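Local coordinates for Aln2 (PDB 6P7L), which is a noncanonical NTF2-like protein of the SnoaL-like family that probably takes part in the biosynthesis of the polyketide antibiotic alnumycin, at the interface of chains A and B. Numbering follows the deposited sequence. Chains: chain A/B, Aln2.

The interface of chains A and B. Residues chain A 31-32, 34, 37; chain B 38, 42.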
ATOM      1  N   LEU A  31       1.961  20.027  -5.155  1.00 22.38           N
ATOM      2  CA  LEU A  31       2.511  18.672  -5.109  1.00 16.94           C
ATOM      3  C   LEU A  31       3.771  18.666  -4.245  1.00 22.31           C
ATOM      4  O   LEU A  31       4.529  19.636  -4.256  1.00 21.50           O
ATOM      5  CB  LEU A  31       2.839  18.146  -6.499  1.00 19.98           C
ATOM      6  CG  LEU A  31       1.618  17.869  -7.373  1.00 21.03           C
ATOM      7  CD1 LEU A  31       1.962  17.860  -8.880  1.00 30.24           C
ATOM      8  CD2 LEU A  31       0.966  16.548  -6.994  1.00 19.68           C
ATOM      9  N   PRO A  32       4.006  17.626  -3.461  1.00 22.93           N
ATOM     10  CA  PRO A  32       5.251  17.582  -2.674  1.00 18.69           C
ATOM     11  C   PRO A  32       6.450  17.309  -3.564  1.00 10.91           C
ATOM     12  O   PRO A  32       6.343  16.593  -4.557  1.00 14.93           O
ATOM     13  CB  PRO A  32       5.035  16.403  -1.719  1.00 16.40           C
ATOM     14  CG  PRO A  32       4.186  15.489  -2.492  1.00 17.52           C
ATOM     15  CD  PRO A  32       3.259  16.358  -3.378  1.00 18.43           C
ATOM     16  N   PRO A  34       9.776  15.374  -4.712  1.00 15.48           N
ATOM     17  CA  PRO A  34      10.073  13.946  -4.554  1.00 15.34           C
ATOM     18  C   PRO A  34      10.894  13.655  -3.309  1.00 15.79           C
ATOM     19  O   PRO A  34      10.657  12.641  -2.632  1.00 13.87           O
ATOM     20  CB  PRO A  34      10.821  13.593  -5.859  1.00 17.11           C
ATOM     21  CG  PRO A  34      10.273  14.624  -6.873  1.00 22.30           C
ATOM     22  CD  PRO A  34      10.168  15.887  -6.049  1.00 19.47           C
ATOM     23  N   TYR A  37       8.459  13.576  -0.438  1.00 15.42           N
ATOM     24  CA  TYR A  37       7.628  12.375  -0.505  1.00 15.75           C
ATOM     25  C   TYR A  37       8.392  11.138  -0.028  1.00 12.53           C
ATOM     26  O   TYR A  37       7.902  10.363   0.818  1.00 12.47           O
ATOM     27  CB  TYR A  37       7.121  12.178  -1.924  1.00 13.90           C
ATOM     28  CG  TYR A  37       6.158  11.056  -2.004  1.00 16.16           C
ATOM     29  CD1 TYR A  37       4.813  11.263  -1.692  1.00 17.04           C
ATOM     30  CD2 TYR A  37       6.574   9.780  -2.329  1.00 16.37           C
ATOM     31  CE1 TYR A  37       3.915  10.238  -1.749  1.00 20.58           C
ATOM     32  CE2 TYR A  37       5.664   8.728  -2.372  1.00 17.83           C
ATOM     33  CZ  TYR A  37       4.339   8.986  -2.082  1.00 17.38           C
ATOM     34  OH  TYR A  37       3.400   7.972  -2.097  1.00 23.11           O
TER
ATOM     35  N   VAL B  38       5.525  10.831  -8.210  1.00 13.33           N
ATOM     36  CA  VAL B  38       4.832  11.466  -7.093  1.00 12.94           C
ATOM     37  C   VAL B  38       3.483  12.006  -7.522  1.00 13.26           C
ATOM     38  O   VAL B  38       2.480  11.838  -6.810  1.00 16.68           O
ATOM     39  CB  VAL B  38       5.694  12.570  -6.462  1.00 18.15           C
ATOM     40  CG1 VAL B  38       4.884  13.407  -5.444  1.00 19.86           C
ATOM     41  CG2 VAL B  38       6.899  11.921  -5.814  1.00 21.13           C
ATOM     42  N   GLN B  42      -0.313  11.101  -6.001  1.00 11.00           N
ATOM     43  CA  GLN B  42      -1.211  12.121  -5.472  1.00 12.68           C
ATOM     44  C   GLN B  42      -2.507  12.179  -6.267  1.00 15.86           C
ATOM     45  O   GLN B  42      -3.591  12.371  -5.698  1.00 13.23           O
ATOM     46  CB  GLN B  42      -0.523  13.486  -5.487  1.00 16.46           C
ATOM     47  CG  GLN B  42       0.731  13.531  -4.603  1.00 16.72           C
ATOM     48  CD  GLN B  42       0.428  13.120  -3.188  1.00 13.73           C
ATOM     49  OE1 GLN B  42      -0.144  13.891  -2.391  1.00 15.88           O
ATOM     50  NE2 GLN B  42       0.725  11.867  -2.885  1.00 13.97           N
TER
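A:Pro32, A:Pro34 and A:Tyr37 pack around B:Val38 in a small apolar patch between two copies of Aln2, a SnoaL-like member of the NTF2-like superfamily, and the patch helps hold these two chains together in the deposited assembly of three copies, which may or may not be the biological one. No hydrogen bond or salt bridge crosses this patch, and van der Waals packing does the joining. The pairing is unequal: chain A brings the loop at 31-32 and the first turn of helix 34-52, whereas chain B brings two residues one turn apart on its own copy of that helix.

B:Val38 is the centre, with 51 Å² of its surface hidden by chain A, and its two methyls divide the work. CG1, anti to the backbone N (chi1 170°), faces A:Pro32. It lies 3.7 Å from the ring carbon CG of that proline. The carbonyl O of A:Pro32 is 3.6 Å from the same methyl, a van der Waals contact. CG2 turns to the start of the helix of chain A, where it meets CA of A:Pro34 and, at 3.9 Å, CB of A:Tyr37. The tyrosine and valine side chains run past each other in opposite directions, and CG2 sits over one face of the aromatic ring, above its CG end.

One turn further along, B:Gln42 uses mainly its aliphatic stem. Its CB is 3.7 Å from the methyl CD2 of A:Leu31, and CG meets CD of A:Pro32 tip to tip at 4.0 Å. A bend at chi2 (-55°) turns the amide away from the leucine and toward the edge of the tyrosine ring, where NE2 lies 3.8 Å off CE1. The nitrogen stands outside the ring outline, tilted from the ring plane toward the face that carries the valine. Amide and ring planes are inclined by 67°, and the two groups are not stacked.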